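Local coordinates for diaminopropionate ammonia-lyase (Escherichia coli, PDB 4D9I), which catalyses the pyridoxal-phosphate-dependent alpha,beta-elimination that turns both L- and D-2,3-diaminopropionate into pyruvate and ammonia, at residues B[207-212]-B[238-243]; B[30-35]-B[81-86]; B[228-233]-B[287-292]; B[255-260]-B[304-309]. All coordinates share one frame; numbering follows the deposited sequence.

Contact 1 of 4, residues B[207-212]-B[238-243]; sequences ATLADE and GGVLGY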
loop_
_atom_site.group_PDB
_atom_site.type_symbol
_atom_site.label_atom_id
_atom_site.label_comp_id
_atom_site.label_asym_id
_atom_site.label_seq_id
_atom_site.Cartn_x
_atom_site.Cartn_y
_atom_site.Cartn_z
ATOM N N ALA B 207 6.031 -29.006 1.131
ATOM C CA ALA B 207 5.064 -29.345 0.076
ATOM C C ALA B 207 3.601 -29.213 0.501
ATOM O O ALA B 207 2.696 -29.175 -0.367
ATOM C CB ALA B 207 5.335 -30.746 -0.460
ATOM N N THR B 208 3.359 -29.202 1.806
ATOM C CA THR B 208 2.023 -28.924 2.354
ATOM C C THR B 208 1.406 -27.668 1.743
ATOM O O THR B 208 0.219 -27.660 1.460
ATOM C CB THR B 208 2.044 -28.799 3.903
ATOM O OG1 THR B 208 2.172 -30.104 4.473
ATOM C CG2 THR B 208 0.770 -28.185 4.453
ATOM N N LEU B 209 2.209 -26.619 1.558
ATOM C CA LEU B 209 1.688 -25.359 1.000
ATOM C C LEU B 209 1.245 -25.562 -0.436
ATOM O O LEU B 209 0.287 -24.937 -0.879
ATOM C CB LEU B 209 2.683 -24.195 1.140
ATOM C CG LEU B 209 3.889 -24.071 0.197
ATOM C CD1 LEU B 209 3.520 -23.292 -1.049
ATOM C CD2 LEU B 209 5.069 -23.412 0.914
ATOM N N ALA B 210 1.941 -26.441 -1.159
ATOM C CA ALA B 210 1.568 -26.741 -2.536
ATOM C C ALA B 210 0.311 -27.639 -2.573
ATOM O O ALA B 210 -0.606 -27.406 -3.392
ATOM C CB ALA B 210 2.729 -27.403 -3.273
ATOM N N ASP B 211 0.262 -28.646 -1.688
ATOM C CA ASP B 211 -0.942 -29.496 -1.557
ATOM C C ASP B 211 -2.193 -28.640 -1.283
ATOM O O ASP B 211 -3.223 -28.791 -1.961
ATOM C CB ASP B 211 -0.767 -30.572 -0.479
ATOM C CG ASP B 211 -1.976 -31.510 -0.383
ATOM O OD1 ASP B 211 -1.973 -32.529 -1.084
ATOM O OD2 ASP B 211 -2.938 -31.229 0.367
ATOM N N GLU B 212 -2.085 -27.737 -0.311
ATOM C CA GLU B 212 -3.177 -26.808 0.000
ATOM C C GLU B 212 -3.582 -25.969 -1.201
ATOM O O GLU B 212 -4.770 -25.838 -1.487
ATOM C CB GLU B 212 -2.802 -25.860 1.140
ATOM C CG GLU B 212 -2.686 -26.500 2.511
ATOM C CD GLU B 212 -2.164 -25.522 3.544
ATOM O OE1 GLU B 212 -2.001 -24.314 3.183
ATOM O OE2 GLU B 212 -1.933 -25.943 4.715
ATOM N N GLY B 238 12.510 -26.572 -4.848
ATOM C CA GLY B 238 12.645 -28.005 -5.150
ATOM C C GLY B 238 11.447 -28.794 -4.627
ATOM O O GLY B 238 10.800 -29.531 -5.366
ATOM N N GLY B 239 11.142 -28.595 -3.341
ATOM C CA GLY B 239 10.043 -29.300 -2.676
ATOM C C GLY B 239 8.698 -29.015 -3.327
ATOM O O GLY B 239 7.913 -29.934 -3.604
ATOM N N VAL B 240 8.445 -27.735 -3.582
ATOM C CA VAL B 240 7.173 -27.300 -4.142
ATOM C C VAL B 240 7.024 -27.666 -5.638
ATOM O O VAL B 240 5.975 -28.158 -6.039
ATOM C CB VAL B 240 6.986 -25.798 -3.871
ATOM C CG1 VAL B 240 5.818 -25.202 -4.659
ATOM C CG2 VAL B 240 6.778 -25.581 -2.365
ATOM N N LEU B 241 8.064 -27.437 -6.443
ATOM C CA LEU B 241 7.999 -27.790 -7.868
ATOM C C LEU B 241 7.904 -29.306 -8.006
ATOM O O LEU B 241 7.225 -29.826 -8.902
ATOM C CB LEU B 241 9.169 -27.195 -8.679
ATOM C CG LEU B 241 9.136 -27.459 -10.196
ATOM C CD1 LEU B 241 7.980 -26.754 -10.917
ATOM C CD2 LEU B 241 10.457 -27.142 -10.885
ATOM N N GLY B 242 8.544 -30.021 -7.087
ATOM C CA GLY B 242 8.476 -31.487 -7.105
ATOM C C GLY B 242 7.039 -31.957 -6.960
ATOM O O GLY B 242 6.577 -32.798 -7.738
ATOM N N TYR B 243 6.326 -31.380 -5.987
ATOM C CA TYR B 243 4.915 -31.713 -5.755
ATOM C C TYR B 243 4.054 -31.319 -6.957
ATOM O O TYR B 243 3.283 -32.133 -7.445
ATOM C CB TYR B 243 4.362 -31.049 -4.494
ATOM C CG TYR B 243 2.857 -31.261 -4.305
ATOM C CD1 TYR B 243 1.917 -30.385 -4.857
ATOM C CD2 TYR B 243 2.378 -32.361 -3.604
ATOM C CE1 TYR B 243 0.549 -30.598 -4.697
ATOM C CE2 TYR B 243 1.016 -32.570 -3.432
ATOM C CZ TYR B 243 0.109 -31.687 -3.979
ATOM O OH TYR B 243 -1.234 -31.932 -3.785
#
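Y243 lays its ring against the backbone of A207, A210 and D211 where helix 208-220 packs beside helix 235-248. The two are successive helices of the alpha/beta fold of this fold type II enzyme, with strand 226-230 between them in the chain. The axes of the two short helical segments pass 8.9 Å apart at -36°, with A207, A210 and G239 among the facing residues.

The apolar contacts centre on A210 and V240. A210 holds its CB 3.5 Å from CD1 of Y243, approaching the ring obliquely, and the same methyl lies 4.0 Å from CG1 of V240. The other branch of V240, CG2, meets CG of L209 at 4.1 Å, the two side chains crossing at about a right angle. A207 CB lies against the stem of the tyrosine, 4.2 Å from Y243 CB.

Backbone polar groups cover one face of the ring: A207 O, and the D211 amide N, which stands 3.6 Å above the plane and offset toward the rim. That N is already bonded to A207 O, one turn back in its own segment.

At the tip the polar contact is modest. The stronger partner of D211 is R33, which forms a salt bridge with OD2 from helix 26-36. The carboxylate and ring planes are 69° apart, and Y243 OH lies 2.9 Å from D211 OD1 in a weak hydrogen bond whose proton has another acceptor within reach.

Contact 2 of 4, residues B[30-35]-B[81-86]; sequences KLARQF and GAYAIA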
loop_
_atom_site.group_PDB
_atom_site.type_symbol
_atom_site.label_atom_id
_atom_site.label_comp_id
_atom_site.label_asym_id
_atom_site.label_seq_id
_atom_site.Cartn_x
_atom_site.Cartn_y
_atom_site.Cartn_z
ATOM N N LYS B 30 1.128 -35.344 1.175
ATOM C CA LYS B 30 -0.096 -35.728 1.894
ATOM C C LYS B 30 0.227 -36.152 3.342
ATOM O O LYS B 30 -0.466 -35.749 4.289
ATOM C CB LYS B 30 -0.842 -36.842 1.162
ATOM N N LEU B 31 1.299 -36.932 3.494
ATOM C CA LEU B 31 1.776 -37.384 4.804
ATOM C C LEU B 31 2.186 -36.199 5.684
ATOM O O LEU B 31 1.778 -36.110 6.846
ATOM C CB LEU B 31 2.935 -38.375 4.652
ATOM C CG LEU B 31 2.609 -39.753 4.058
ATOM C CD1 LEU B 31 3.881 -40.561 3.820
ATOM C CD2 LEU B 31 1.652 -40.527 4.962
ATOM N N ALA B 32 2.971 -35.280 5.122
ATOM C CA ALA B 32 3.355 -34.076 5.851
ATOM C C ALA B 32 2.114 -33.279 6.277
ATOM O O ALA B 32 1.990 -32.887 7.439
ATOM C CB ALA B 32 4.305 -33.215 5.025
ATOM N N ARG B 33 1.178 -33.079 5.352
ATOM C CA ARG B 33 -0.026 -32.312 5.673
ATOM C C ARG B 33 -0.864 -32.922 6.807
ATOM O O ARG B 33 -1.373 -32.198 7.671
ATOM C CB ARG B 33 -0.896 -32.081 4.434
ATOM C CG ARG B 33 -2.061 -31.153 4.736
ATOM C CD ARG B 33 -2.768 -30.687 3.483
ATOM N NE ARG B 33 -3.879 -29.821 3.843
ATOM C CZ ARG B 33 -4.774 -29.364 2.986
ATOM N NH1 ARG B 33 -4.696 -29.688 1.698
ATOM N NH2 ARG B 33 -5.754 -28.587 3.422
ATOM N N GLN B 34 -1.024 -34.243 6.773
ATOM C CA GLN B 34 -1.658 -34.999 7.853
ATOM C C GLN B 34 -1.023 -34.698 9.212
ATOM O O GLN B 34 -1.732 -34.569 10.221
ATOM C CB GLN B 34 -1.539 -36.495 7.584
ATOM C CG GLN B 34 -2.416 -37.034 6.456
ATOM C CD GLN B 34 -2.158 -38.524 6.215
ATOM O OE1 GLN B 34 -2.487 -39.370 7.051
ATOM N NE2 GLN B 34 -1.550 -38.846 5.071
ATOM N N PHE B 35 0.310 -34.586 9.217
ATOM C CA PHE B 35 1.076 -34.206 10.401
ATOM C C PHE B 35 0.740 -32.782 10.826
ATOM O O PHE B 35 0.379 -32.553 11.974
ATOM C CB PHE B 35 2.585 -34.347 10.140
ATOM C CG PHE B 35 3.443 -33.653 11.157
ATOM C CD1 PHE B 35 3.724 -34.257 12.369
ATOM C CD2 PHE B 35 3.971 -32.388 10.897
ATOM C CE1 PHE B 35 4.501 -33.618 13.316
ATOM C CE2 PHE B 35 4.759 -31.744 11.841
ATOM C CZ PHE B 35 5.021 -32.363 13.053
ATOM N N GLY B 81 10.718 -27.093 8.921
ATOM C CA GLY B 81 11.518 -27.201 10.128
ATOM C C GLY B 81 10.836 -28.032 11.203
ATOM O O GLY B 81 11.454 -28.934 11.792
ATOM N N ALA B 82 9.566 -27.743 11.454
ATOM C CA ALA B 82 8.819 -28.503 12.457
ATOM C C ALA B 82 8.671 -29.977 12.100
ATOM O O ALA B 82 8.725 -30.834 12.986
ATOM C CB ALA B 82 7.455 -27.865 12.735
ATOM N N TYR B 83 8.495 -30.270 10.809
ATOM C CA TYR B 83 8.352 -31.655 10.343
ATOM C C TYR B 83 9.648 -32.430 10.589
ATOM O O TYR B 83 9.622 -33.549 11.103
ATOM C CB TYR B 83 7.977 -31.692 8.865
ATOM C CG TYR B 83 7.489 -33.035 8.347
ATOM C CD1 TYR B 83 6.511 -33.771 9.033
ATOM C CD2 TYR B 83 7.958 -33.538 7.131
ATOM C CE1 TYR B 83 6.052 -34.985 8.536
ATOM C CE2 TYR B 83 7.490 -34.742 6.621
ATOM C CZ TYR B 83 6.544 -35.457 7.328
ATOM O OH TYR B 83 6.096 -36.644 6.814
ATOM N N ALA B 84 10.775 -31.813 10.252
ATOM C CA ALA B 84 12.063 -32.421 10.491
ATOM C C ALA B 84 12.333 -32.635 11.974
ATOM O O ALA B 84 12.842 -33.685 12.376
ATOM C CB ALA B 84 13.160 -31.590 9.857
ATOM N N ILE B 85 11.994 -31.649 12.794
ATOM C CA ILE B 85 12.222 -31.749 14.232
ATOM C C ILE B 85 11.396 -32.883 14.868
ATOM O O ILE B 85 11.890 -33.658 15.717
ATOM C CB ILE B 85 12.044 -30.365 14.899
ATOM C CG1 ILE B 85 13.327 -29.551 14.653
ATOM C CG2 ILE B 85 11.816 -30.509 16.399
ATOM C CD1 ILE B 85 13.086 -28.099 14.334
ATOM N N ALA B 86 10.146 -32.995 14.436
ATOM C CA ALA B 86 9.263 -34.058 14.900
ATOM C C ALA B 86 9.758 -35.420 14.404
ATOM O O ALA B 86 9.759 -36.391 15.159
ATOM C CB ALA B 86 7.831 -33.796 14.427
#
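F35 reaches from helix 26-36 across to Y83 and A86 of helix 81-93. Its CG is anti to the backbone N (chi1 165°), and CB already points toward the other helix. CB lies 3.9 Å from CE1 of Y83. Next, CG comes within 3.7 Å of Y83 CD1. On the CD2 side the approach tightens, with F35 CD2 only 3.4 Å from Y83 CD1, and that CD1 stands over one face of the phenylalanine. The far end of the ring leaves the tyrosine and turns to the helix itself: CE1 is 3.5 Å from the methyl of A86, CZ is 3.4 Å from the same CB, and the carbonyl O of A82 lies a little farther from CZ. The two aromatic planes stand at 53°, an oblique pair.

Y83 in turn offers one face of its ring to A32, whose CB makes a CH-pi contact 4.0 Å from the ring centroid, while the hydroxyl end passes beside the backbone of L31 and A32. An alanine in place of F35 would probably open a gap over A86 and leave the Y83 ring freer to turn.

The contact joins helix 26-36, which leans on helix 208-220 through A32, to helix 81-93, which rests on helix 122-133 through A82 and I85. With the segment axes crossing at 87°, this is near-orthogonal helix packing, F35 and Y83 bridging axes that lie 10.9 Å apart.

Contact 3 of 4, residues B[228-233]-B[287-292]; sequences LLQAGV and AGLACG
L289 turns its CD2 into the chain leaving strand 226-230, ending 3.5 Å from the amide N of G232 and 3.6 Å from the carbonyl C of A231. Its side chain crosses that of Q230 at about a right angle: L289 CD2 meets Q230 CB at 3.9 Å, while the glutamine bends at chi2 (-89°) and carries its amide away to the carbonyls of S339 and I374.

G232 is where the two segments are closest. The carbonyl O of A290 lies 3.4 Å from its C, and a CB here would run into the carbonyls of G288 and A290. C291 points toward this turn, its CB 3.2 Å from G232 O and its SG 4.1 Å from V233 CG1; SG is also joined to C265 in a disulfide.

The turn matters because the amides of G232 and V233 bond the phosphate oxygens of the cofactor-bearing lysine at position 77, consistent with the glycine-rich phosphate loop of fold type II enzymes. On the other segment, the G288 amide bonds D120, the proposed proton acceptor for the L-isomer. Around it, L228 and L289 rest on helix 338-352, L229 on helix 235-248, and A231 on I257 of the neighbouring strand 254-260.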
loop_
_atom_site.group_PDB
_atom_site.type_symbol
_atom_site.label_atom_id
_atom_site.label_comp_id
_atom_site.label_asym_id
_atom_site.label_seq_id
_atom_site.Cartn_x
_atom_site.Cartn_y
_atom_site.Cartn_z
ATOM N N LEU B 228 5.799 -19.145 -10.324
ATOM C CA LEU B 228 7.021 -18.435 -10.020
ATOM C C LEU B 228 7.465 -18.841 -8.631
ATOM O O LEU B 228 6.691 -18.767 -7.666
ATOM C CB LEU B 228 6.847 -16.914 -10.140
ATOM C CG LEU B 228 7.059 -16.417 -11.591
ATOM C CD1 LEU B 228 5.848 -16.742 -12.458
ATOM C CD2 LEU B 228 7.357 -14.918 -11.663
ATOM N N LEU B 229 8.709 -19.282 -8.534
ATOM C CA LEU B 229 9.241 -19.756 -7.278
ATOM C C LEU B 229 10.561 -19.048 -6.983
ATOM O O LEU B 229 11.557 -19.249 -7.688
ATOM C CB LEU B 229 9.426 -21.296 -7.338
ATOM C CG LEU B 229 8.155 -22.158 -7.472
ATOM C CD1 LEU B 229 8.510 -23.625 -7.765
ATOM C CD2 LEU B 229 7.300 -22.053 -6.209
ATOM N N GLN B 230 10.575 -18.230 -5.938
ATOM C CA GLN B 230 11.809 -17.582 -5.499
ATOM C C GLN B 230 12.731 -18.618 -4.862
ATOM O O GLN B 230 12.258 -19.539 -4.200
ATOM C CB GLN B 230 11.542 -16.414 -4.533
ATOM C CG GLN B 230 10.782 -16.743 -3.247
ATOM C CD GLN B 230 9.270 -16.630 -3.430
ATOM O OE1 GLN B 230 8.663 -17.467 -4.083
ATOM N NE2 GLN B 230 8.672 -15.595 -2.862
ATOM N N ALA B 231 14.036 -18.481 -5.070
ATOM C CA ALA B 231 14.962 -19.524 -4.620
ATOM C C ALA B 231 16.211 -18.980 -3.983
ATOM O O ALA B 231 16.966 -18.218 -4.608
ATOM C CB ALA B 231 15.328 -20.440 -5.772
ATOM N N GLY B 232 16.426 -19.373 -2.733
ATOM C CA GLY B 232 17.681 -19.107 -2.048
ATOM C C GLY B 232 18.609 -20.226 -2.454
ATOM O O GLY B 232 19.242 -20.152 -3.506
ATOM N N VAL B 233 18.647 -21.284 -1.638
ATOM C CA VAL B 233 19.321 -22.531 -2.036
ATOM C C VAL B 233 18.412 -23.438 -2.860
ATOM O O VAL B 233 18.881 -24.414 -3.448
ATOM C CB VAL B 233 19.845 -23.355 -0.839
ATOM C CG1 VAL B 233 21.001 -22.624 -0.147
ATOM C CG2 VAL B 233 18.716 -23.705 0.125
ATOM N N ALA B 287 16.913 -11.260 3.110
ATOM C CA ALA B 287 16.804 -12.397 4.026
ATOM C C ALA B 287 15.884 -13.479 3.449
ATOM O O ALA B 287 14.807 -13.177 2.931
ATOM C CB ALA B 287 16.326 -11.928 5.397
ATOM N N GLY B 288 16.324 -14.733 3.509
ATOM C CA GLY B 288 15.538 -15.827 2.945
ATOM C C GLY B 288 16.058 -16.311 1.605
ATOM O O GLY B 288 15.943 -17.500 1.273
ATOM N N LEU B 289 16.653 -15.414 0.828
ATOM C CA LEU B 289 17.138 -15.824 -0.489
ATOM C C LEU B 289 18.663 -15.869 -0.609
ATOM O O LEU B 289 19.203 -15.678 -1.701
ATOM C CB LEU B 289 16.483 -14.990 -1.611
ATOM C CG LEU B 289 14.953 -15.097 -1.720
ATOM C CD1 LEU B 289 14.413 -14.138 -2.778
ATOM C CD2 LEU B 289 14.463 -16.519 -1.968
ATOM N N ALA B 290 19.348 -16.143 0.506
ATOM C CA ALA B 290 20.797 -16.305 0.489
ATOM C C ALA B 290 21.158 -17.643 -0.139
ATOM O O ALA B 290 20.421 -18.629 -0.009
ATOM C CB ALA B 290 21.389 -16.196 1.894
ATOM N N CYS B 291 22.289 -17.671 -0.830
ATOM C CA CYS B 291 22.795 -18.906 -1.394
ATOM C C CYS B 291 24.325 -18.937 -1.410
ATOM O O CYS B 291 24.967 -18.015 -1.899
ATOM C CB CYS B 291 22.240 -19.132 -2.804
ATOM S SG CYS B 291 22.643 -20.779 -3.455
ATOM N N GLY B 292 24.899 -19.998 -0.865
ATOM C CA GLY B 292 26.326 -20.268 -1.036
ATOM C C GLY B 292 26.475 -21.120 -2.284
ATOM O O GLY B 292 27.054 -20.697 -3.289
#

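Contact 4 of 4, residues B[255-260]-B[304-309]; sequences SIIVEP and NCATQF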
loop_
_atom_site.group_PDB
_atom_site.type_symbol
_atom_site.label_atom_id
_atom_site.label_comp_id
_atom_site.label_asym_id
_atom_site.label_seq_id
_atom_site.Cartn_x
_atom_site.Cartn_y
_atom_site.Cartn_z
ATOM N N SER B 255 7.335 -23.277 -15.182
ATOM C CA SER B 255 7.878 -22.882 -13.898
ATOM C C SER B 255 9.050 -21.947 -14.089
ATOM O O SER B 255 9.937 -22.194 -14.909
ATOM C CB SER B 255 8.314 -24.115 -13.083
ATOM O OG SER B 255 9.233 -24.900 -13.814
ATOM N N ILE B 256 9.059 -20.895 -13.287
ATOM C CA ILE B 256 10.067 -19.866 -13.362
ATOM C C ILE B 256 10.682 -19.705 -11.972
ATOM O O ILE B 256 9.990 -19.360 -11.021
ATOM C CB ILE B 256 9.461 -18.512 -13.826
ATOM C CG1 ILE B 256 8.800 -18.652 -15.208
ATOM C CG2 ILE B 256 10.543 -17.464 -13.915
ATOM C CD1 ILE B 256 7.685 -17.647 -15.453
ATOM N N ILE B 257 11.986 -19.934 -11.889
ATOM C CA ILE B 257 12.759 -19.786 -10.650
ATOM C C ILE B 257 13.316 -18.366 -10.619
ATOM O O ILE B 257 13.867 -17.878 -11.624
ATOM C CB ILE B 257 13.911 -20.810 -10.614
ATOM C CG1 ILE B 257 13.414 -22.203 -11.047
ATOM C CG2 ILE B 257 14.573 -20.851 -9.236
ATOM C CD1 ILE B 257 12.204 -22.731 -10.286
ATOM N N VAL B 258 13.136 -17.693 -9.485
ATOM C CA VAL B 258 13.502 -16.302 -9.364
ATOM C C VAL B 258 14.579 -16.063 -8.301
ATOM O O VAL B 258 14.412 -16.433 -7.137
ATOM C CB VAL B 258 12.242 -15.451 -9.048
ATOM C CG1 VAL B 258 12.609 -13.977 -8.989
ATOM C CG2 VAL B 258 11.186 -15.704 -10.107
ATOM N N GLU B 259 15.660 -15.409 -8.705
ATOM C CA GLU B 259 16.746 -15.071 -7.802
ATOM C C GLU B 259 17.245 -13.640 -7.977
ATOM O O GLU B 259 17.274 -13.123 -9.085
ATOM C CB GLU B 259 17.938 -16.024 -7.993
ATOM C CG GLU B 259 17.667 -17.455 -7.603
ATOM C CD GLU B 259 18.865 -18.333 -7.873
ATOM O OE1 GLU B 259 19.285 -18.419 -9.051
ATOM O OE2 GLU B 259 19.400 -18.908 -6.910
ATOM N N PRO B 260 17.640 -13.000 -6.871
ATOM C CA PRO B 260 18.400 -11.746 -6.947
ATOM C C PRO B 260 19.782 -12.020 -7.547
ATOM O O PRO B 260 20.392 -13.077 -7.272
ATOM C CB PRO B 260 18.531 -11.292 -5.485
ATOM C CG PRO B 260 18.039 -12.411 -4.630
ATOM C CD PRO B 260 17.442 -13.489 -5.490
ATOM N N ASN B 304 16.141 -30.680 -13.649
ATOM C CA ASN B 304 15.246 -31.575 -14.376
ATOM C C ASN B 304 13.961 -30.945 -14.887
ATOM O O ASN B 304 13.559 -31.192 -16.021
ATOM C CB ASN B 304 14.885 -32.778 -13.515
ATOM C CG ASN B 304 16.033 -33.750 -13.369
ATOM O OD1 ASN B 304 17.133 -33.520 -13.866
ATOM N ND2 ASN B 304 15.779 -34.847 -12.671
ATOM N N CYS B 305 13.333 -30.124 -14.054
ATOM C CA CYS B 305 11.929 -29.789 -14.238
ATOM C C CYS B 305 11.588 -28.299 -14.381
ATOM O O CYS B 305 10.486 -27.961 -14.834
ATOM C CB CYS B 305 11.107 -30.404 -13.104
ATOM S SG CYS B 305 10.871 -32.177 -13.276
ATOM N N ALA B 306 12.499 -27.411 -13.982
ATOM C CA ALA B 306 12.254 -25.963 -14.112
ATOM C C ALA B 306 12.262 -25.525 -15.575
ATOM O O ALA B 306 13.090 -25.973 -16.358
ATOM C CB ALA B 306 13.282 -25.172 -13.326
ATOM N N THR B 307 11.355 -24.633 -15.950
ATOM C CA THR B 307 11.291 -24.211 -17.345
ATOM C C THR B 307 12.326 -23.123 -17.604
ATOM O O THR B 307 13.054 -23.173 -18.593
ATOM C CB THR B 307 9.882 -23.718 -17.742
ATOM O OG1 THR B 307 8.895 -24.608 -17.196
ATOM C CG2 THR B 307 9.746 -23.664 -19.277
ATOM N N GLN B 308 12.404 -22.164 -16.685
ATOM C CA GLN B 308 13.266 -21.009 -16.829
ATOM C C GLN B 308 13.853 -20.550 -15.505
ATOM O O GLN B 308 13.275 -20.760 -14.444
ATOM C CB GLN B 308 12.483 -19.851 -17.459
ATOM C CG GLN B 308 12.370 -19.947 -18.972
ATOM C CD GLN B 308 11.300 -19.034 -19.538
ATOM O OE1 GLN B 308 10.448 -18.524 -18.803
ATOM N NE2 GLN B 308 11.329 -18.828 -20.842
ATOM N N PHE B 309 15.011 -19.913 -15.587
ATOM C CA PHE B 309 15.622 -19.268 -14.437
ATOM C C PHE B 309 15.658 -17.769 -14.690
ATOM O O PHE B 309 15.958 -17.347 -15.800
ATOM C CB PHE B 309 17.040 -19.787 -14.252
ATOM C CG PHE B 309 17.135 -21.284 -14.224
ATOM C CD1 PHE B 309 17.747 -21.971 -15.262
ATOM C CD2 PHE B 309 16.604 -22.006 -13.162
ATOM C CE1 PHE B 309 17.846 -23.359 -15.242
ATOM C CE2 PHE B 309 16.696 -23.395 -13.139
ATOM C CZ PHE B 309 17.310 -24.065 -14.177
HETATM O O HOH W 1 7.783 -27.104 -14.555
#
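S255 and T307 trade hydrogen bonds at the start of a parallel strand pairing, 254-260 with 308-312. These are neighbouring strands of the large mixed sheet, linked by a beta-alpha-beta crossover that includes helix 296-305.

The S255 amide gives its hydrogen to T307 OG1 at 2.9 Å. In return the T307 amide reaches S255 OG at 3.0 Å, with a second, weak bond to S255 O. That carbonyl is taken more directly by Q308 N, also at 3.0 Å and nearly along the C=O axis. The next rung is I257 N to Q308 O, 3.0 Å and almost straight at 175°, the donor tilted 22° from the carbonyl plane. S255 OG sits between its own N and carbonyl carbon (chi1 56°), and there it also donates to a water. An alanine here would probably leave the T307 amide with only its weak bond to S255 O and cost that water its donor.

Away from the backbone, I256 and Q308 lie side by side on one face of the sheet, where Q308 OE1 is hydrogen-bonded to H254, and NE2 to D12 and the carbonyl of K362. On the face with I257 and F309, I257 CG1 packs 3.7 Å from A306 CB and 3.8 Å from F309 CD2. The water accepts from S255 OG at 2.7 Å and donates its own hydrogen to C305 O.

From the N terminus, contact 2 closes first, bringing helix 81-93 back to helix 26-36 before any other opens. Contact 1 then closes the short excursion from helix 208-220 through strand 226-230 to helix 235-248. Contact 3 opens inside that loop, on the strand, and closes at 287-292, so it crosses contact 1. Contact 4 opens at 255-260 within contact 3 and closes beyond it, crossing it in turn; no pair nests. L241 of helix 235-248 packs on L229 and S255, tying contact 1 to the sheet strands of contacts 3 and 4. Neighbouring strands 226-230 and 254-260 unite contacts 3 and 4 in one sheet, while R33 joins contact 2 to contact 1 on the helical side.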